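Long-range contact in alkaline phosphatase (Antarctic bacterium, PDB 2W5V), which probably hydrolyses phosphate monoesters at alkaline pH, using two zinc ions, one magnesium ion and a phosphoserine intermediate: residues Y98-S108 with A139-R148. The protein carries 1 engineered substitution. Numbering follows the deposited sequence.
Sequences YNAAIGVADDS and ASFYAHALNR
Ile102 and Ala145 pair their backbones across two loops in a single antiparallel, hydrogen-bonded bridge: Ala145 N gives to Ile102 O at 2.8 Å, and Ile102 N to Ala145 O at 3.1 Å. The pairing does not grow into a longer sheet. On one side of it a CA-H...O contact from His144 CA is the second approach to Ile102 O; on the other, Arg148 N makes a weak bond to Ala100 O.

Two side chains reach for carbonyls of the opposite loop. The imidazole of His144 meets Gly103 O edge-on, ND1 donating over 2.7 Å in a nearly straight bond (174°) with the oxygen close to the ring plane; NE2, hydrogen-bonded to Glu116 OE2, fixes the far edge of the ring. In another structure of this protein His144 binds magnesium with Glu153 and Asp157, an ion absent from this chain. Tyr98 OH donates to a lone pair of Leu146 O, 2.7 Å away, while Ala101 CB lies over one face of the phenol ring.

Apolar packing centres on Ile102. Its chi1 of -60° sets CG1 beside the backbone N, 3.6 Å from Arg148 CA, and leaves CG2 anti to that N, facing Ala139 CB at 4.0 Å. CD1 sits between Arg148 CB and Ser140 OG, a van der Waals touch, since that hydroxyl has its polar partner in Ala136. Val104 sets CG2 against Ala145 O. Farther along, Leu146 CD2 presses tightly on Ser108 CB, 3.3 Å away.

The contact thus joins the loop after helix 86-93 to the loop after helix 136-139. Its Arg148 end borders the active site, where NH1 hydrogen-bonds the phosphoserine O2P at position 84 and forms a salt bridge with Asp83, as the active-site arginine of alkaline phosphatases binds phosphate.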
loop_
_atom_site.group_PDB
_atom_site.type_symbol
_atom_site.label_atom_id
_atom_site.label_comp_id
_atom_site.label_asym_id
_atom_site.label_seq_id
_atom_site.Cartn_x
_atom_site.Cartn_y
_atom_site.Cartn_z
ATOM N N TYR B 98 2.932 -14.268 20.071
ATOM C CA TYR B 98 1.807 -13.610 20.735
ATOM C C TYR B 98 2.086 -12.127 20.996
ATOM O O TYR B 98 3.232 -11.752 21.225
ATOM C CB TYR B 98 1.432 -14.348 22.038
ATOM C CG TYR B 98 2.537 -14.429 23.103
ATOM C CD1 TYR B 98 2.740 -13.385 23.997
ATOM C CD2 TYR B 98 3.349 -15.553 23.218
ATOM C CE1 TYR B 98 3.727 -13.441 24.960
ATOM C CE2 TYR B 98 4.346 -15.622 24.189
ATOM C CZ TYR B 98 4.527 -14.560 25.060
ATOM O OH TYR B 98 5.507 -14.601 26.036
ATOM N N ASN B 99 1.057 -11.280 20.937
ATOM C CA ASN B 99 1.259 -9.867 21.276
ATOM C C ASN B 99 1.933 -9.748 22.638
ATOM O O ASN B 99 1.519 -10.409 23.595
ATOM C CB ASN B 99 -0.054 -9.068 21.273
ATOM C CG ASN B 99 -0.574 -8.794 19.858
ATOM O OD1 ASN B 99 0.065 -9.162 18.867
ATOM N ND2 ASN B 99 -1.733 -8.135 19.766
ATOM N N ALA B 100 2.962 -8.905 22.694
ATOM C CA ALA B 100 3.767 -8.643 23.891
ATOM C C ALA B 100 5.045 -9.484 23.966
ATOM O O ALA B 100 5.934 -9.193 24.761
ATOM C CB ALA B 100 2.942 -8.785 25.180
ATOM N N ALA B 101 5.149 -10.521 23.142
ATOM C CA ALA B 101 6.355 -11.354 23.153
ATOM C C ALA B 101 7.567 -10.580 22.648
ATOM O O ALA B 101 7.461 -9.819 21.691
ATOM C CB ALA B 101 6.148 -12.614 22.310
ATOM N N ILE B 102 8.721 -10.791 23.279
ATOM C CA ILE B 102 9.964 -10.179 22.818
ATOM C C ILE B 102 10.988 -11.264 22.524
ATOM O O ILE B 102 11.588 -11.822 23.451
ATOM C CB ILE B 102 10.551 -9.211 23.871
ATOM C CG1 ILE B 102 9.562 -8.085 24.173
ATOM C CG2 ILE B 102 11.891 -8.635 23.391
ATOM C CD1 ILE B 102 9.392 -7.080 23.034
ATOM N N GLY B 103 11.175 -11.568 21.242
ATOM C CA GLY B 103 12.147 -12.567 20.826
ATOM C C GLY B 103 11.895 -13.942 21.430
ATOM O O GLY B 103 12.834 -14.717 21.644
ATOM N N VAL B 104 10.631 -14.243 21.722
ATOM C CA VAL B 104 10.248 -15.589 22.152
ATOM C C VAL B 104 9.088 -16.106 21.292
ATOM O O VAL B 104 8.300 -15.325 20.740
ATOM C CB VAL B 104 9.860 -15.661 23.653
ATOM C CG1 VAL B 104 11.036 -15.266 24.521
ATOM C CG2 VAL B 104 8.644 -14.780 23.941
ATOM N N ALA B 105 9.013 -17.426 21.173
ATOM C CA ALA B 105 7.982 -18.086 20.384
ATOM C C ALA B 105 6.655 -18.137 21.127
ATOM O O ALA B 105 6.556 -17.713 22.278
ATOM C CB ALA B 105 8.433 -19.499 19.998
ATOM N N ASP B 106 5.634 -18.668 20.467
ATOM C CA ASP B 106 4.305 -18.707 21.052
ATOM C C ASP B 106 4.253 -19.433 22.393
ATOM O O ASP B 106 3.392 -19.130 23.221
ATOM C CB ASP B 106 3.305 -19.328 20.082
ATOM C CG ASP B 106 1.880 -19.100 20.513
ATOM O OD1 ASP B 106 1.399 -17.954 20.382
ATOM O OD2 ASP B 106 1.245 -20.062 20.995
ATOM N N ASP B 107 5.164 -20.386 22.603
ATOM C CA ASP B 107 5.255 -21.122 23.867
ATOM C C ASP B 107 6.214 -20.476 24.873
ATOM O O ASP B 107 6.591 -21.095 25.865
ATOM C CB ASP B 107 5.676 -22.577 23.622
ATOM C CG ASP B 107 7.111 -22.703 23.123
ATOM O OD1 ASP B 107 7.818 -21.676 23.049
ATOM O OD2 ASP B 107 7.536 -23.836 22.802
ATOM N N SER B 108 6.626 -19.247 24.594
ATOM C CA SER B 108 7.462 -18.478 25.518
ATOM C C SER B 108 8.959 -18.831 25.528
ATOM O O SER B 108 9.733 -18.203 26.246
ATOM C CB SER B 108 6.892 -18.543 26.938
ATOM O OG SER B 108 5.779 -17.677 27.061
ATOM N N ALA B 139 14.032 -3.789 21.276
ATOM C CA ALA B 139 14.249 -4.896 22.210
ATOM C C ALA B 139 14.186 -6.241 21.497
ATOM O O ALA B 139 14.963 -7.153 21.793
ATOM C CB ALA B 139 13.227 -4.857 23.328
ATOM N N SER B 140 13.250 -6.363 20.566
ATOM C CA SER B 140 13.066 -7.617 19.853
ATOM C C SER B 140 14.312 -8.030 19.077
ATOM O O SER B 140 14.448 -9.190 18.700
ATOM C CB SER B 140 11.866 -7.537 18.903
ATOM O OG SER B 140 10.662 -7.364 19.626
ATOM N N PHE B 141 15.224 -7.091 18.842
ATOM C CA PHE B 141 16.437 -7.410 18.096
ATOM C C PHE B 141 17.642 -7.810 18.969
ATOM O O PHE B 141 18.660 -8.254 18.446
ATOM C CB PHE B 141 16.795 -6.273 17.131
ATOM C CG PHE B 141 15.883 -6.206 15.932
ATOM C CD1 PHE B 141 14.627 -5.630 16.036
ATOM C CD2 PHE B 141 16.261 -6.767 14.720
ATOM C CE1 PHE B 141 13.765 -5.591 14.950
ATOM C CE2 PHE B 141 15.398 -6.725 13.621
ATOM C CZ PHE B 141 14.153 -6.139 13.741
ATOM N N TYR B 142 17.536 -7.676 20.287
ATOM C CA TYR B 142 18.661 -8.068 21.143
ATOM C C TYR B 142 18.290 -8.796 22.434
ATOM O O TYR B 142 19.169 -9.330 23.103
ATOM C CB TYR B 142 19.553 -6.865 21.473
ATOM C CG TYR B 142 18.894 -5.826 22.361
ATOM C CD1 TYR B 142 18.882 -5.963 23.755
ATOM C CD2 TYR B 142 18.293 -4.710 21.808
ATOM C CE1 TYR B 142 18.279 -5.000 24.568
ATOM C CE2 TYR B 142 17.696 -3.752 22.602
ATOM C CZ TYR B 142 17.691 -3.894 23.976
ATOM O OH TYR B 142 17.081 -2.920 24.736
ATOM N N ALA B 143 17.007 -8.813 22.786
ATOM C CA ALA B 143 16.575 -9.426 24.038
ATOM C C ALA B 143 15.596 -10.576 23.837
ATOM O O ALA B 143 15.040 -10.754 22.758
ATOM C CB ALA B 143 15.963 -8.382 24.961
ATOM N N HIS B 144 15.392 -11.350 24.897
ATOM C CA HIS B 144 14.382 -12.400 24.905
ATOM C C HIS B 144 13.605 -12.320 26.209
ATOM O O HIS B 144 14.128 -12.658 27.266
ATOM C CB HIS B 144 15.047 -13.771 24.773
ATOM C CG HIS B 144 15.914 -13.899 23.562
ATOM N ND1 HIS B 144 15.408 -14.177 22.308
ATOM C CD2 HIS B 144 17.254 -13.776 23.404
ATOM C CE1 HIS B 144 16.397 -14.231 21.438
ATOM N NE2 HIS B 144 17.530 -13.988 22.075
ATOM N N ALA B 145 12.363 -11.854 26.138
ATOM C CA ALA B 145 11.558 -11.636 27.332
ATOM C C ALA B 145 10.128 -12.093 27.097
ATOM O O ALA B 145 9.621 -12.011 25.991
ATOM C CB ALA B 145 11.590 -10.166 27.744
ATOM N N LEU B 146 9.485 -12.574 28.155
ATOM C CA LEU B 146 8.135 -13.107 28.062
ATOM C C LEU B 146 7.133 -12.010 27.789
ATOM O O LEU B 146 6.076 -12.255 27.219
ATOM C CB LEU B 146 7.744 -13.799 29.372
ATOM C CG LEU B 146 8.499 -15.081 29.672
ATOM C CD1 LEU B 146 7.991 -15.676 30.973
ATOM C CD2 LEU B 146 8.305 -16.035 28.525
ATOM N N ASN B 147 7.454 -10.804 28.230
ATOM C CA ASN B 147 6.533 -9.693 28.079
ATOM C C ASN B 147 7.264 -8.377 27.870
ATOM O O ASN B 147 8.227 -8.079 28.575
ATOM C CB ASN B 147 5.608 -9.603 29.290
ATOM C CG ASN B 147 4.453 -8.653 29.060
ATOM O OD1 ASN B 147 4.646 -7.444 28.945
ATOM N ND2 ASN B 147 3.241 -9.197 28.982
ATOM N N ARG B 148 6.797 -7.596 26.898
ATOM C CA ARG B 148 7.455 -6.349 26.517
ATOM C C ARG B 148 7.534 -5.367 27.694
ATOM O O ARG B 148 8.332 -4.430 27.681
ATOM C CB ARG B 148 6.666 -5.688 25.383
ATOM C CG ARG B 148 5.250 -5.315 25.807
ATOM C CD ARG B 148 4.481 -4.628 24.699
ATOM N NE ARG B 148 5.079 -3.348 24.341
ATOM C CZ ARG B 148 4.734 -2.644 23.266
ATOM N NH1 ARG B 148 3.801 -3.105 22.433
ATOM N NH2 ARG B 148 5.331 -1.488 23.020
#